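Tryptophanyl-tRNA synthetase (Thermus thermophilus, PDB 2EL7) catalyses the ATP-dependent attachment of tryptophan to its cognate tRNA as a homodimeric class I aminoacyl-tRNA synthetase. Local coordinates at the interface of chains A and B. Residues are numbered along the deposited sequence; one frame, centred on the assembly and turned at random. Chains: chain A/B, Tryptophanyl-tRNA synthetase.

Contacts 1 and 2 are two patches of the same two-fold interface in the homodimer, their C-alpha centres about 27 Å apart. Both use helix 89-99, from opposite chains: B:Glu92 in contact 1 and A:Thr99, at the end of the chain A copy, in contact 2. Contact 1 seats the tail beyond helix 296-324 of chain B on turns of chain A and is mixed polar and apolar. Contact 2 fits a tryptophan into a largely apolar seat. The twin of each, with the chains exchanged, repeats the grip, so the subunits are held at well-separated points.

Contact 1: the interface of chains A and B. Residues chain A 43-44, 58, 85-86; chain B 92, 327-328.
B:Leu327 and B:Leu328 form an extended loop segment beyond helix 296-324 that runs past the 3-10 turns 43-48 and 84-86 of chain A, with the backbone N and O of B:Leu328 both linked to that chain. The imidazole of A:His86 takes the O: its NE2 donates to B:Leu328 O at 2.8 Å, fairly straight at 157°. The acceptor lies close to the ring plane, whereas the donor stands well above the carbonyl plane. A water fills the other link, 2.7 Å from B:Leu328 N and 2.8 Å from the carboxylate OD1 of A:Asp43. That carboxylate is clamped from its own side, since A:Ser85 gives its hydroxyl OG to OD1 and its backbone N to OD2, each carboxylate oxygen accepting on its syn lone pair, which fixes the rotation of the group. Between these polar points sits the isobutyl group of B:Leu327. Its CD1 meets A:Tyr44 CE2 (3.6 Å) obliquely, from the side of the ring on which A:Ser85 CB also lies, and touches that CB at 3.7 Å, while CD2 turns to A:Leu58 CD2 at 4.1 Å, the two leucines side by side and pointing the same way. Beyond the ring, the phenol OH of A:Tyr44 hydrogen-bonds B:Glu92 OE1 at 2.7 Å. The glutamate reaches it fully stretched, CG anti to the backbone N (chi1 177°), its carboxylate turned 65° from the ring. The leucine, histidine and water contacts hold the C-terminal tail of one subunit on turns of the other's Rossmann-type catalytic domain, while the tyrosine-glutamate bond ties helix 89-99 to the same region, securing the dimer.

Contact 2: the interface of chains A and B. Residues chain A 99-100, 102, 164; chain B 50, 121, 123.
B:Trp123 pushes the six-membered end of its indole against A:Pro102, the aliphatic stretch of A:Arg164 and the backbone carbonyl group of A:Leu100, and this is the apolar centre of the patch. Its CZ3 does most of the touching, lying 3.9 Å from A:Pro102 CG and 3.8 Å from A:Arg164 CD. The proline and the indole run side by side and point the same way, and the backbones of A:Pro102 and B:Trp123 form an antiparallel beta bridge between the chains. With CG beside its own backbone N (chi1 -56°), the indole carries this rim toward chain A. Within chain B, the methyl CG2 of B:Thr121 lies over the rim of one face and CG of B:Pro50 over the rim of the other, which limits tilting of the ring. The flanking residues add contacts of their own. B:Pro50 CB slides past A:Leu100 CD2 at 4.0 Å, the two side chains running in opposite directions, and B:Thr121 CG2 comes 4.2 Å from A:Pro102 CB. An alanine in place of B:Trp123 would probably leave A:Pro102 and the aliphatic part of A:Arg164 without their partner and open a gap between B:Pro50 and B:Thr121. At the polar rim, A:Arg164 bends at its third torsion (-64°), bringing NE to the indole edge in the ring plane, while the guanidinium itself is turned 70° from the indole. The backbone carbonyl of A:Leu100 helps to position this arginine. A:Arg164 NH2 donates to A:Leu100 O at 2.8 Å, nearly in line with the C=O bond but markedly bent at the hydrogen, the acceptor sitting far out of the guanidinium plane, and this same O lies 3.8 Å from B:Trp123 CZ3.

Contact 1: the interface of chains A and B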
loop_
_atom_site.group_PDB
_atom_site.type_symbol
_atom_site.label_atom_id
_atom_site.label_comp_id
_atom_site.label_asym_id
_atom_site.label_seq_id
_atom_site.Cartn_x
_atom_site.Cartn_y
_atom_site.Cartn_z
ATOM N N ASP A 43 -2.626 -6.347 12.974
ATOM C CA ASP A 43 -1.452 -7.190 12.801
ATOM C C ASP A 43 -0.410 -6.572 11.861
ATOM O O ASP A 43 0.791 -6.764 12.056
ATOM C CB ASP A 43 -1.873 -8.603 12.343
ATOM C CG ASP A 43 -2.697 -8.605 11.052
ATOM O OD1 ASP A 43 -2.869 -9.690 10.471
ATOM O OD2 ASP A 43 -3.174 -7.543 10.608
ATOM N N TYR A 44 -0.856 -5.813 10.862
ATOM C CA TYR A 44 0.068 -5.152 9.943
ATOM C C TYR A 44 0.990 -4.155 10.641
ATOM O O TYR A 44 2.032 -3.806 10.101
ATOM C CB TYR A 44 -0.692 -4.435 8.820
ATOM C CG TYR A 44 -0.971 -5.331 7.627
ATOM C CD1 TYR A 44 -2.074 -5.107 6.795
ATOM C CD2 TYR A 44 -0.142 -6.412 7.340
ATOM C CE1 TYR A 44 -2.347 -5.947 5.715
ATOM C CE2 TYR A 44 -0.401 -7.259 6.258
ATOM C CZ TYR A 44 -1.502 -7.024 5.453
ATOM O OH TYR A 44 -1.760 -7.873 4.393
ATOM N N LEU A 58 3.802 -14.217 15.207
ATOM C CA LEU A 58 2.696 -13.256 15.033
ATOM C C LEU A 58 1.287 -13.811 14.887
ATOM O O LEU A 58 0.340 -13.234 15.401
ATOM C CB LEU A 58 2.992 -12.327 13.852
ATOM C CG LEU A 58 2.034 -11.193 13.475
ATOM C CD1 LEU A 58 1.835 -10.260 14.649
ATOM C CD2 LEU A 58 2.621 -10.440 12.277
ATOM N N SER A 85 -5.334 -7.613 8.398
ATOM C CA SER A 85 -4.974 -8.325 7.159
ATOM C C SER A 85 -6.076 -9.179 6.515
ATOM O O SER A 85 -5.937 -9.596 5.367
ATOM C CB SER A 85 -3.713 -9.202 7.360
ATOM O OG SER A 85 -3.923 -10.329 8.198
ATOM N N HIS A 86 -7.166 -9.454 7.222
ATOM C CA HIS A 86 -8.244 -10.245 6.626
ATOM C C HIS A 86 -9.099 -9.445 5.650
ATOM O O HIS A 86 -9.825 -10.017 4.861
ATOM C CB HIS A 86 -9.107 -10.898 7.708
ATOM C CG HIS A 86 -8.377 -11.965 8.470
ATOM N ND1 HIS A 86 -9.003 -12.818 9.351
ATOM C CD2 HIS A 86 -7.060 -12.294 8.497
ATOM C CE1 HIS A 86 -8.101 -13.624 9.891
ATOM N NE2 HIS A 86 -6.916 -13.325 9.390
ATOM N N GLU B 92 -1.328 -4.697 -1.716
ATOM C CA GLU B 92 -1.186 -5.314 -0.414
ATOM C C GLU B 92 0.273 -5.705 -0.264
ATOM O O GLU B 92 0.863 -5.519 0.792
ATOM C CB GLU B 92 -2.069 -6.555 -0.278
ATOM C CG GLU B 92 -1.866 -7.257 1.061
ATOM C CD GLU B 92 -2.630 -8.561 1.180
ATOM O OE1 GLU B 92 -2.422 -9.278 2.191
ATOM O OE2 GLU B 92 -3.438 -8.865 0.272
ATOM N N LEU B 327 1.290 -13.806 9.198
ATOM C CA LEU B 327 -0.064 -13.360 9.492
ATOM C C LEU B 327 -0.967 -14.561 9.802
ATOM O O LEU B 327 -0.781 -15.661 9.260
ATOM C CB LEU B 327 -0.649 -12.589 8.293
ATOM C CG LEU B 327 0.186 -11.429 7.732
ATOM C CD1 LEU B 327 -0.552 -10.849 6.540
ATOM C CD2 LEU B 327 0.458 -10.351 8.801
ATOM N N LEU B 328 -1.942 -14.326 10.677
ATOM C CA LEU B 328 -2.944 -15.313 11.057
ATOM C C LEU B 328 -3.861 -15.590 9.860
ATOM O O LEU B 328 -4.500 -14.676 9.340
ATOM C CB LEU B 328 -3.795 -14.758 12.185
ATOM C CG LEU B 328 -4.944 -15.668 12.602
ATOM C CD1 LEU B 328 -4.380 -16.993 13.152
ATOM C CD2 LEU B 328 -5.802 -14.928 13.648
HETATM O O HOH W 1 -1.712 -11.866 11.845
#

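Contact 2: the interface of chains A and B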
loop_
_atom_site.group_PDB
_atom_site.type_symbol
_atom_site.label_atom_id
_atom_site.label_comp_id
_atom_site.label_asym_id
_atom_site.label_seq_id
_atom_site.Cartn_x
_atom_site.Cartn_y
_atom_site.Cartn_z
ATOM N N THR A 99 -0.950 8.911 -2.418
ATOM C CA THR A 99 -0.778 9.918 -3.481
ATOM C C THR A 99 -1.376 11.274 -3.110
ATOM O O THR A 99 -1.019 12.300 -3.700
ATOM C CB THR A 99 -1.412 9.488 -4.865
ATOM O OG1 THR A 99 -2.843 9.397 -4.747
ATOM C CG2 THR A 99 -0.858 8.127 -5.345
ATOM N N LEU A 100 -2.281 11.285 -2.134
ATOM C CA LEU A 100 -2.920 12.535 -1.738
ATOM C C LEU A 100 -2.375 13.088 -0.428
ATOM O O LEU A 100 -3.053 13.890 0.207
ATOM C CB LEU A 100 -4.425 12.334 -1.572
ATOM C CG LEU A 100 -5.240 11.737 -2.717
ATOM C CD1 LEU A 100 -6.638 11.415 -2.199
ATOM C CD2 LEU A 100 -5.293 12.707 -3.879
ATOM N N PRO A 102 0.891 15.068 1.455
ATOM C CA PRO A 102 2.156 15.813 1.332
ATOM C C PRO A 102 3.221 15.120 2.195
ATOM O O PRO A 102 2.969 14.808 3.362
ATOM C CB PRO A 102 1.810 17.197 1.891
ATOM C CG PRO A 102 0.325 17.313 1.674
ATOM C CD PRO A 102 -0.184 15.920 2.004
ATOM N N ARG A 164 -9.408 16.425 1.565
ATOM C CA ARG A 164 -8.740 16.511 0.273
ATOM C C ARG A 164 -9.423 15.612 -0.739
ATOM O O ARG A 164 -9.634 16.022 -1.883
ATOM C CB ARG A 164 -7.265 16.134 0.409
ATOM C CG ARG A 164 -6.442 16.487 -0.801
ATOM C CD ARG A 164 -4.935 16.392 -0.487
ATOM N NE ARG A 164 -4.456 17.341 0.531
ATOM C CZ ARG A 164 -4.014 17.003 1.740
ATOM N NH1 ARG A 164 -3.599 17.949 2.583
ATOM N NH2 ARG A 164 -3.987 15.725 2.114
ATOM N N PRO B 50 -1.501 14.185 -8.072
ATOM C CA PRO B 50 -2.838 14.399 -7.522
ATOM C C PRO B 50 -3.679 15.469 -8.192
ATOM O O PRO B 50 -4.847 15.243 -8.511
ATOM C CB PRO B 50 -2.566 14.746 -6.055
ATOM C CG PRO B 50 -1.215 14.205 -5.796
ATOM C CD PRO B 50 -0.486 14.486 -7.044
ATOM N N THR B 121 4.863 21.256 -3.745
ATOM C CA THR B 121 4.332 20.323 -2.762
ATOM C C THR B 121 4.804 18.947 -3.145
ATOM O O THR B 121 4.491 18.452 -4.229
ATOM C CB THR B 121 2.809 20.286 -2.708
ATOM O OG1 THR B 121 2.315 21.536 -2.216
ATOM C CG2 THR B 121 2.353 19.159 -1.777
ATOM N N TRP B 123 4.299 15.397 -3.010
ATOM C CA TRP B 123 3.311 14.392 -2.648
ATOM C C TRP B 123 4.022 13.058 -2.441
ATOM O O TRP B 123 4.939 12.716 -3.192
ATOM C CB TRP B 123 2.237 14.265 -3.728
ATOM C CG TRP B 123 1.551 15.563 -4.035
ATOM C CD1 TRP B 123 1.888 16.459 -5.016
ATOM C CD2 TRP B 123 0.458 16.154 -3.310
ATOM N NE1 TRP B 123 1.079 17.565 -4.939
ATOM C CE2 TRP B 123 0.194 17.407 -3.904
ATOM C CE3 TRP B 123 -0.323 15.746 -2.214
ATOM C CZ2 TRP B 123 -0.815 18.263 -3.439
ATOM C CZ3 TRP B 123 -1.327 16.595 -1.752
ATOM C CH2 TRP B 123 -1.562 17.843 -2.366
#